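PDB 2V41: peroxiredoxin 6. from Arenicola marina, which probably catalyses the thiol-dependent reduction of hydrogen peroxide and organic hydroperoxides to water and alcohols. Local coordinates for residues A[125-130]-A[142-147]; A[25-30]-A[131-136]; A[182-187]-A[213-218]. The protein carries 1 engineered substitution. All blocks are in the same frame, centred on the assembly; numbering follows the deposited sequence.

Contact 1: residues A[125-130]-A[142-147]; sequences LTCRAV and SILYPA. With BEZ (benzoic acid), chain I.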
loop_
_atom_site.group_PDB
_atom_site.type_symbol
_atom_site.label_atom_id
_atom_site.label_comp_id
_atom_site.label_asym_id
_atom_site.label_seq_id
_atom_site.Cartn_x
_atom_site.Cartn_y
_atom_site.Cartn_z
ATOM N N LEU A 125 1.935 17.800 -8.510
ATOM C CA LEU A 125 2.830 17.342 -7.474
ATOM C C LEU A 125 2.597 15.835 -7.343
ATOM O O LEU A 125 1.589 15.292 -7.826
ATOM C CB LEU A 125 2.580 18.068 -6.139
ATOM C CG LEU A 125 2.704 19.587 -6.132
ATOM C CD1 LEU A 125 2.346 20.271 -4.833
ATOM C CD2 LEU A 125 4.105 19.991 -6.525
ATOM N N THR A 126 3.561 15.153 -6.718
ATOM C CA THR A 126 3.466 13.720 -6.477
ATOM C C THR A 126 2.609 13.462 -5.242
ATOM O O THR A 126 2.342 14.363 -4.430
ATOM C CB THR A 126 4.893 13.070 -6.263
ATOM O OG1 THR A 126 5.591 13.728 -5.195
ATOM C CG2 THR A 126 5.748 13.160 -7.520
ATOM N N CYS A 127 2.150 12.219 -5.122
ATOM C CA CYS A 127 1.458 11.749 -3.936
ATOM C C CYS A 127 2.538 11.196 -2.953
ATOM O O CYS A 127 3.744 11.470 -3.129
ATOM C CB CYS A 127 0.364 10.715 -4.316
ATOM S SG CYS A 127 1.000 9.200 -5.113
ATOM N N ARG A 128 2.103 10.465 -1.922
ATOM C CA ARG A 128 2.968 9.638 -1.125
ATOM C C ARG A 128 3.001 8.196 -1.681
ATOM O O ARG A 128 2.234 7.323 -1.296
ATOM C CB ARG A 128 2.495 9.670 0.317
ATOM C CG ARG A 128 2.250 11.078 0.835
ATOM C CD ARG A 128 1.809 11.105 2.304
ATOM N NE ARG A 128 1.372 12.463 2.586
ATOM C CZ ARG A 128 2.181 13.495 2.724
ATOM N NH1 ARG A 128 3.495 13.338 2.739
ATOM N NH2 ARG A 128 1.662 14.703 2.876
ATOM N N ALA A 129 3.949 7.977 -2.567
ATOM C CA ALA A 129 4.135 6.772 -3.328
ATOM C C ALA A 129 5.291 6.011 -2.676
ATOM O O ALA A 129 6.206 6.630 -2.158
ATOM C CB ALA A 129 4.460 7.148 -4.749
ATOM N N VAL A 130 5.212 4.689 -2.618
ATOM C CA VAL A 130 6.384 3.891 -2.303
ATOM C C VAL A 130 6.557 2.782 -3.340
ATOM O O VAL A 130 5.573 2.108 -3.708
ATOM C CB VAL A 130 6.319 3.248 -0.881
ATOM C CG1 VAL A 130 7.661 2.599 -0.502
ATOM C CG2 VAL A 130 5.940 4.269 0.138
ATOM N N SER A 142 4.276 -1.851 -4.617
ATOM C CA SER A 142 4.135 -0.432 -4.580
ATOM C C SER A 142 2.888 -0.036 -3.774
ATOM O O SER A 142 1.900 -0.787 -3.693
ATOM C CB SER A 142 4.042 0.065 -5.994
ATOM O OG SER A 142 2.849 -0.416 -6.566
ATOM N N ILE A 143 2.927 1.180 -3.215
ATOM C CA ILE A 143 1.719 1.803 -2.620
ATOM C C ILE A 143 1.548 3.233 -3.153
ATOM O O ILE A 143 2.528 3.898 -3.502
ATOM C CB ILE A 143 1.700 1.765 -1.068
ATOM C CG1 ILE A 143 2.467 2.932 -0.506
ATOM C CG2 ILE A 143 2.197 0.453 -0.535
ATOM C CD1 ILE A 143 2.607 2.992 1.014
ATOM N N LEU A 144 0.295 3.677 -3.249
ATOM C CA LEU A 144 -0.039 5.050 -3.637
ATOM C C LEU A 144 -1.012 5.627 -2.595
ATOM O O LEU A 144 -2.216 5.336 -2.618
ATOM C CB LEU A 144 -0.690 5.082 -5.035
ATOM C CG LEU A 144 0.037 5.453 -6.344
ATOM C CD1 LEU A 144 1.447 5.222 -6.349
ATOM C CD2 LEU A 144 -0.683 4.686 -7.493
ATOM N N TYR A 145 -0.470 6.445 -1.712
ATOM C CA TYR A 145 -1.221 7.160 -0.675
ATOM C C TYR A 145 -1.315 8.602 -1.116
ATOM O O TYR A 145 -0.395 9.098 -1.656
ATOM C CB TYR A 145 -0.508 7.086 0.702
ATOM C CG TYR A 145 -0.688 5.788 1.444
ATOM C CD1 TYR A 145 -1.012 4.599 0.786
ATOM C CD2 TYR A 145 -0.504 5.734 2.787
ATOM C CE1 TYR A 145 -1.171 3.424 1.463
ATOM C CE2 TYR A 145 -0.647 4.545 3.478
ATOM C CZ TYR A 145 -0.977 3.393 2.792
ATOM O OH TYR A 145 -1.129 2.208 3.496
ATOM N N PRO A 146 -2.418 9.280 -0.833
ATOM C CA PRO A 146 -2.565 10.687 -1.210
ATOM C C PRO A 146 -1.922 11.634 -0.199
ATOM O O PRO A 146 -1.493 11.223 0.881
ATOM C CB PRO A 146 -4.072 10.859 -1.228
ATOM C CG PRO A 146 -4.533 9.928 -0.102
ATOM C CD PRO A 146 -3.627 8.765 -0.140
ATOM N N ALA A 147 -1.864 12.914 -0.545
ATOM C CA ALA A 147 -1.270 13.886 0.314
ATOM C C ALA A 147 -1.933 13.872 1.687
ATOM O O ALA A 147 -1.279 14.235 2.705
ATOM C CB ALA A 147 -1.368 15.256 -0.297
HETATM C C BEZ I . 1.494 17.682 4.329
HETATM O O1 BEZ I . 1.039 18.036 5.443
HETATM O O2 BEZ I . 2.593 17.112 4.156
HETATM C C1 BEZ I . 0.710 18.013 3.145
HETATM C C2 BEZ I . 1.355 18.141 1.917
HETATM C C3 BEZ I . 0.576 18.478 0.821
HETATM C C4 BEZ I . -0.784 18.718 0.969
HETATM C C5 BEZ I . -1.405 18.592 2.203
HETATM C C6 BEZ I . -0.644 18.232 3.293
#
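Residues 128-130 and 142-145 run antiparallel, with their short axes 4.7 Å apart. Arg128 with Tyr145 and Val130 with Ile143 form hydrogen-bonded pairs. Ala129 and Leu144 form the non-hydrogen-bonded pair between them. Arg128 N donates to Tyr145 O over 2.9 Å, and Tyr145 N donates back to Arg128 O. Val130 and Ile143 likewise bond N to O in both directions.

Val130 and Ile143 lie side by side, with Val130 CG2 3.7 Å from Ile143 CD1. That CD1 also rests over one face of the Tyr145 ring, toward its rim. The Tyr145 hydroxyl is hydrogen-bonded to Glu155 of the second subunit. On the other side of the sheet, Ala129 CB meets Leu144 CD1 at 3.9 Å.

The Arg128 chain is extended from CG to NE and carries the guanidinium past Pro146 to Ala147. NE and NH2 both donate to Ala147 O, at 3.2 and 3.0 Å. This side-on grip keeps the oxygen in the guanidinium plane. NH2 meets a lone pair of the carbonyl, whereas NE approaches from above the carbonyl plane. NH2 also donates to O2 of the benzoic acid at 2.9 Å. NH1 forms a salt bridge with Glu48 and a hydrogen bond with Ser45. A methionine here would probably leave Ala147 O without its two donors and Glu48 without its charged mate.

The arrangement is a beta hairpin of the thioredoxin-like fold that presents an arginine to the predicted peroxiredoxin active site, where Ser45, presumably the engineered substitution, replaces the sulfenic-acid-forming cysteine.

Contact 2: residues A[25-30]-A[131-136]; sequences DWLGNS and FIIGPD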
loop_
_atom_site.group_PDB
_atom_site.type_symbol
_atom_site.label_atom_id
_atom_site.label_comp_id
_atom_site.label_asym_id
_atom_site.label_seq_id
_atom_site.Cartn_x
_atom_site.Cartn_y
_atom_site.Cartn_z
ATOM N N ASP A 25 22.614 2.690 -11.426
ATOM C CA ASP A 25 23.996 2.866 -10.955
ATOM C C ASP A 25 24.082 3.227 -9.470
ATOM O O ASP A 25 24.994 2.772 -8.783
ATOM C CB ASP A 25 24.713 3.963 -11.742
ATOM C CG ASP A 25 25.005 3.579 -13.186
ATOM O OD1 ASP A 25 24.566 2.494 -13.626
ATOM O OD2 ASP A 25 25.685 4.387 -13.882
ATOM N N TRP A 26 23.170 4.079 -8.994
ATOM C CA TRP A 26 23.107 4.470 -7.575
ATOM C C TRP A 26 22.635 3.288 -6.749
ATOM O O TRP A 26 23.074 3.082 -5.597
ATOM C CB TRP A 26 22.160 5.674 -7.342
ATOM C CG TRP A 26 21.836 5.909 -5.868
ATOM C CD1 TRP A 26 22.562 6.657 -4.969
ATOM C CD2 TRP A 26 20.724 5.353 -5.120
ATOM N NE1 TRP A 26 21.961 6.596 -3.718
ATOM C CE2 TRP A 26 20.834 5.813 -3.795
ATOM C CE3 TRP A 26 19.648 4.526 -5.452
ATOM C CZ2 TRP A 26 19.915 5.463 -2.801
ATOM C CZ3 TRP A 26 18.720 4.180 -4.443
ATOM C CH2 TRP A 26 18.865 4.656 -3.146
ATOM N N LEU A 27 21.724 2.530 -7.344
ATOM C CA LEU A 27 21.136 1.392 -6.677
ATOM C C LEU A 27 22.179 0.324 -6.569
ATOM O O LEU A 27 22.382 -0.183 -5.484
ATOM C CB LEU A 27 19.861 0.887 -7.385
ATOM C CG LEU A 27 18.870 0.109 -6.495
ATOM C CD1 LEU A 27 18.393 0.979 -5.308
ATOM C CD2 LEU A 27 17.665 -0.490 -7.310
ATOM N N GLY A 28 22.887 0.021 -7.657
ATOM C CA GLY A 28 23.884 -1.074 -7.651
ATOM C C GLY A 28 23.159 -2.409 -7.565
ATOM O O GLY A 28 22.084 -2.551 -8.135
ATOM N N ASN A 29 23.702 -3.372 -6.815
ATOM C CA ASN A 29 23.055 -4.694 -6.637
ATOM C C ASN A 29 22.362 -4.893 -5.271
ATOM O O ASN A 29 22.718 -5.759 -4.438
ATOM C CB ASN A 29 24.074 -5.809 -6.876
ATOM C CG ASN A 29 23.479 -6.951 -7.690
ATOM O OD1 ASN A 29 23.019 -6.733 -8.837
ATOM N ND2 ASN A 29 23.459 -8.163 -7.109
ATOM N N SER A 30 21.360 -4.087 -5.040
ATOM C CA SER A 30 20.843 -3.920 -3.688
ATOM C C SER A 30 19.425 -3.545 -3.757
ATOM O O SER A 30 19.048 -2.830 -4.687
ATOM C CB SER A 30 21.565 -2.795 -2.988
ATOM O OG SER A 30 20.694 -2.242 -2.063
ATOM N N PHE A 131 7.803 2.624 -3.808
ATOM C CA PHE A 131 8.209 1.519 -4.744
ATOM C C PHE A 131 9.348 0.736 -4.093
ATOM O O PHE A 131 10.328 1.353 -3.630
ATOM C CB PHE A 131 8.655 2.063 -6.122
ATOM C CG PHE A 131 7.692 3.057 -6.703
ATOM C CD1 PHE A 131 6.596 2.638 -7.398
ATOM C CD2 PHE A 131 7.845 4.413 -6.467
ATOM C CE1 PHE A 131 5.682 3.533 -7.886
ATOM C CE2 PHE A 131 6.931 5.325 -6.961
ATOM C CZ PHE A 131 5.848 4.869 -7.681
ATOM N N ILE A 132 9.199 -0.591 -4.019
ATOM C CA ILE A 132 10.225 -1.475 -3.505
ATOM C C ILE A 132 10.778 -2.296 -4.676
ATOM O O ILE A 132 10.069 -3.140 -5.302
ATOM C CB ILE A 132 9.688 -2.475 -2.418
ATOM C CG1 ILE A 132 8.857 -1.743 -1.339
ATOM C CG2 ILE A 132 10.868 -3.263 -1.838
ATOM C CD1 ILE A 132 8.582 -2.506 -0.031
ATOM N N ILE A 133 12.040 -2.010 -4.973
ATOM C CA ILE A 133 12.730 -2.530 -6.133
ATOM C C ILE A 133 13.773 -3.505 -5.623
ATOM O O ILE A 133 14.435 -3.219 -4.614
ATOM C CB ILE A 133 13.476 -1.386 -6.874
ATOM C CG1 ILE A 133 12.478 -0.286 -7.292
ATOM C CG2 ILE A 133 14.374 -1.918 -7.999
ATOM C CD1 ILE A 133 12.688 1.008 -6.533
ATOM N N GLY A 134 13.899 -4.640 -6.320
ATOM C CA GLY A 134 14.825 -5.701 -5.945
ATOM C C GLY A 134 16.207 -5.509 -6.517
ATOM O O GLY A 134 16.438 -4.612 -7.321
ATOM N N PRO A 135 17.165 -6.341 -6.100
ATOM C CA PRO A 135 18.528 -6.312 -6.730
ATOM C C PRO A 135 18.535 -6.513 -8.255
ATOM O O PRO A 135 19.446 -6.019 -8.940
ATOM C CB PRO A 135 19.278 -7.446 -6.011
ATOM C CG PRO A 135 18.513 -7.581 -4.672
ATOM C CD PRO A 135 17.075 -7.309 -4.992
ATOM N N ASP A 136 17.533 -7.257 -8.759
ATOM C CA ASP A 136 17.260 -7.417 -10.185
ATOM C C ASP A 136 16.627 -6.190 -10.843
ATOM O O ASP A 136 16.298 -6.274 -11.978
ATOM C CB ASP A 136 16.321 -8.622 -10.432
ATOM C CG ASP A 136 14.920 -8.450 -9.778
ATOM O OD1 ASP A 136 14.624 -7.405 -9.207
ATOM O OD2 ASP A 136 14.108 -9.384 -9.783
#
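Ser30 and Pro135 mark the closest approach of the two backbones, with their CA atoms 4.5 Å apart. No hydrogen bond joins segments 25-30 and 131-136, so the contact rests on van der Waals packing.

Leu27 and Ile133 supply its apolar part. Their side chains meet at an oblique angle, methyl to methyl, with Leu27 CD2 3.7 Å from Ile133 CG2. Leu27 has CG anti to its backbone N (chi1 -156°), which helps bring the CD2 branch to Ile133. The same methyl comes within 4.3 Å of Gly134 O.

Pro135 packs against the backbone that follows the helix. Its CB is 4.1 Å from Ser30 N. Asn29 turns its amide toward the same proline, and Asn29 OD1 lies 3.6 Å from Pro135 O. Both atoms are acceptors, so they do not bond to each other. Lys137 NZ supplies a donor instead, bonding to both Pro135 O and Gly28 O and so tying the two segments together from outside. Asn29 also touches a crystal neighbour, which may influence its pose.

Two glycines lie just beyond the ends of the helix and the strand. Gly28 leaves the helical conformation with a positive phi of 70°. At Gly134 a CB would clash with Asp136 OD1.

The contact sits where helix 23-27 hands over to strand 31-36, beside the end of strand 124-133. Those two strands are antiparallel neighbours, and Ile133 is backbone-bonded to Gly32. Trp26 packs on Lys65 and Ile67 of strand 64-70. Ile132 packs on helix 153-168, through Val159, Ile160 and Leu163. Asp136 forms a salt bridge with Lys140 of strand 139-145, the next strand along the chain.

Contact 3: residues A[182-187]-A[213-218]; sequences RCMVVP and LRYTPQ. With BEZ (benzoic acid), chain J.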
loop_
_atom_site.group_PDB
_atom_site.type_symbol
_atom_site.label_atom_id
_atom_site.label_comp_id
_atom_site.label_asym_id
_atom_site.label_seq_id
_atom_site.Cartn_x
_atom_site.Cartn_y
_atom_site.Cartn_z
ATOM N N ARG A 182 4.214 -18.029 11.612
ATOM C CA ARG A 182 4.300 -18.989 10.591
ATOM C C ARG A 182 3.746 -18.535 9.291
ATOM O O ARG A 182 2.803 -17.731 9.217
ATOM C CB ARG A 182 3.768 -20.351 10.992
ATOM C CG ARG A 182 2.517 -20.489 11.706
ATOM C CD ARG A 182 2.435 -21.922 12.319
ATOM N NE ARG A 182 1.010 -22.134 12.464
ATOM C CZ ARG A 182 0.352 -23.288 12.522
ATOM N NH1 ARG A 182 0.975 -24.466 12.484
ATOM N NH2 ARG A 182 -0.979 -23.225 12.639
ATOM N N CYS A 183 4.395 -19.075 8.254
ATOM C CA CYS A 183 4.085 -18.786 6.881
ATOM C C CYS A 183 3.322 -19.943 6.288
ATOM O O CYS A 183 3.181 -20.968 6.908
ATOM C CB CYS A 183 5.363 -18.578 6.095
ATOM S SG CYS A 183 6.483 -17.415 6.785
ATOM N N MET A 184 2.866 -19.731 5.057
ATOM C CA MET A 184 2.130 -20.695 4.297
ATOM C C MET A 184 3.093 -21.247 3.269
ATOM O O MET A 184 3.970 -20.501 2.720
ATOM C CB MET A 184 0.928 -20.034 3.598
ATOM C CG MET A 184 -0.041 -19.241 4.553
ATOM S SD MET A 184 -0.576 -20.057 6.065
ATOM C CE MET A 184 -1.605 -21.355 5.368
ATOM N N VAL A 185 2.962 -22.547 3.009
ATOM C CA VAL A 185 3.788 -23.171 1.998
ATOM C C VAL A 185 3.111 -22.823 0.700
ATOM O O VAL A 185 1.879 -22.912 0.599
ATOM C CB VAL A 185 3.901 -24.711 2.211
ATOM C CG1 VAL A 185 4.825 -25.362 1.136
ATOM C CG2 VAL A 185 4.399 -24.975 3.618
ATOM N N VAL A 186 3.894 -22.400 -0.292
ATOM C CA VAL A 186 3.324 -22.009 -1.556
ATOM C C VAL A 186 2.578 -23.223 -2.135
ATOM O O VAL A 186 2.981 -24.344 -1.894
ATOM C CB VAL A 186 4.366 -21.389 -2.543
ATOM C CG1 VAL A 186 4.906 -20.098 -1.958
ATOM C CG2 VAL A 186 5.491 -22.388 -2.934
ATOM N N PRO A 187 1.428 -22.978 -2.814
ATOM C CA PRO A 187 0.510 -24.030 -3.318
ATOM C C PRO A 187 1.090 -24.855 -4.424
ATOM O O PRO A 187 0.664 -25.990 -4.610
ATOM C CB PRO A 187 -0.698 -23.243 -3.876
ATOM C CG PRO A 187 -0.255 -21.811 -3.986
ATOM C CD PRO A 187 0.937 -21.611 -3.088
ATOM N N LEU A 213 -3.884 -25.681 2.439
ATOM C CA LEU A 213 -3.840 -24.845 3.638
ATOM C C LEU A 213 -2.729 -25.403 4.562
ATOM O O LEU A 213 -2.968 -26.081 5.521
ATOM C CB LEU A 213 -5.239 -24.785 4.301
ATOM C CG LEU A 213 -5.607 -23.637 5.264
ATOM C CD1 LEU A 213 -5.260 -22.219 4.711
ATOM C CD2 LEU A 213 -7.058 -23.731 5.586
ATOM N N ARG A 214 -1.494 -25.083 4.204
ATOM C CA ARG A 214 -0.326 -25.657 4.764
ATOM C C ARG A 214 0.452 -24.540 5.414
ATOM O O ARG A 214 0.751 -23.534 4.762
ATOM C CB ARG A 214 0.502 -26.270 3.645
ATOM C CG ARG A 214 -0.253 -27.350 2.925
ATOM C CD ARG A 214 0.619 -28.126 1.966
ATOM N NE ARG A 214 0.928 -27.376 0.761
ATOM C CZ ARG A 214 1.635 -27.832 -0.258
ATOM N NH1 ARG A 214 2.164 -29.032 -0.253
ATOM N NH2 ARG A 214 1.809 -27.062 -1.306
ATOM N N TYR A 215 0.774 -24.747 6.687
ATOM C CA TYR A 215 1.548 -23.839 7.488
ATOM C C TYR A 215 2.907 -24.430 7.811
ATOM O O TYR A 215 3.024 -25.651 8.021
ATOM C CB TYR A 215 0.866 -23.626 8.815
ATOM C CG TYR A 215 -0.501 -23.017 8.810
ATOM C CD1 TYR A 215 -1.644 -23.799 8.705
ATOM C CD2 TYR A 215 -0.658 -21.643 9.009
ATOM C CE1 TYR A 215 -2.907 -23.225 8.761
ATOM C CE2 TYR A 215 -1.889 -21.072 9.056
ATOM C CZ TYR A 215 -3.015 -21.854 8.937
ATOM O OH TYR A 215 -4.221 -21.223 8.991
ATOM N N THR A 216 3.913 -23.559 7.895
ATOM C CA THR A 216 5.229 -23.958 8.367
ATOM C C THR A 216 5.789 -22.896 9.337
ATOM O O THR A 216 5.941 -21.746 8.959
ATOM C CB THR A 216 6.219 -24.210 7.175
ATOM O OG1 THR A 216 7.543 -24.538 7.662
ATOM C CG2 THR A 216 6.300 -22.995 6.269
ATOM N N PRO A 217 6.139 -23.299 10.579
ATOM C CA PRO A 217 6.786 -22.430 11.554
ATOM C C PRO A 217 7.996 -21.709 10.941
ATOM O O PRO A 217 8.870 -22.384 10.407
ATOM C CB PRO A 217 7.236 -23.424 12.629
ATOM C CG PRO A 217 6.346 -24.539 12.500
ATOM C CD PRO A 217 5.999 -24.671 11.103
ATOM N N GLN A 218 8.069 -20.378 11.042
ATOM C CA GLN A 218 8.877 -19.584 10.089
ATOM C C GLN A 218 10.076 -20.351 9.636
ATOM O O GLN A 218 10.950 -20.661 10.466
ATOM C CB GLN A 218 9.384 -18.265 10.662
ATOM C CG GLN A 218 9.910 -17.329 9.503
ATOM C CD GLN A 218 9.774 -15.834 9.825
ATOM O OE1 GLN A 218 8.718 -15.376 10.282
ATOM N NE2 GLN A 218 10.853 -15.078 9.603
HETATM C C BEZ J . -1.294 -17.993 -1.689
HETATM O O1 BEZ J . -0.777 -18.440 -0.646
HETATM O O2 BEZ J . -2.435 -17.490 -1.629
HETATM C C1 BEZ J . -0.605 -18.056 -3.024
HETATM C C2 BEZ J . -1.363 -17.973 -4.206
HETATM C C3 BEZ J . -0.795 -18.017 -5.448
HETATM C C4 BEZ J . 0.576 -18.182 -5.500
HETATM C C5 BEZ J . 1.372 -18.264 -4.358
HETATM C C6 BEZ J . 0.768 -18.206 -3.101
#
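Cys183 and Thr216 exchange two backbone hydrogen bonds. Thr216 N gives the shorter one, 2.9 Å to Cys183 O, and Cys183 N reaches Thr216 O at 3.2 Å. A third bond runs from Val185 N to Arg214 O over 3.0 Å. On their outer sides the strands bond to flanking strands: Met184 to Ala172, and Tyr215 to Glu202.

The Tyr215 ring is sandwiched. The Arg182 guanidinium stacks on one face, with planes 10° apart and centres 4.3 Å apart, in an off-centre cation-pi contact. Met184 covers the opposite face. Its chain, bent at chi2 and chi3, sets CE over the ring centre at 3.7 Å, a CH-pi contact. SD lies obliquely in a Met-aromatic contact.

Glu202 balances Arg182 through a salt bridge to NH2. Arg214 NH2 donates to Val189 O, and NH1 weakly to Ser190 O. Arg214 NE is buried without a partner. Gln218 OE1 accepts from Gly180 N.

This antiparallel pair belongs to the small C-terminal sheet. Its chemistry implies that the arginine anchored by Glu202 and the methionine are together likely to limit the turning of the Tyr215 ring.

Contacts 1 and 2 share strand 124-133 and lie in one sheet, their centres 20 Å apart. They meet where Ser142 CB packs on Phe131 CD1 at 3.9 Å. Contact 3 stands apart in the C-terminal region, its centre 32 Å from that of contact 1 and 28 Å from that of contact 2. Contact 1 reaches the predicted active site of its own chain, with the side chains of Arg128 and Ser45 about 3 Å apart at their nearest atoms. Contact 3 instead borders the site of the second subunit. Its Pro187 touches a benzoic acid hydrogen-bonded to Thr42, Val44 and Ser45 of that subunit. Contact 2 lies away from both.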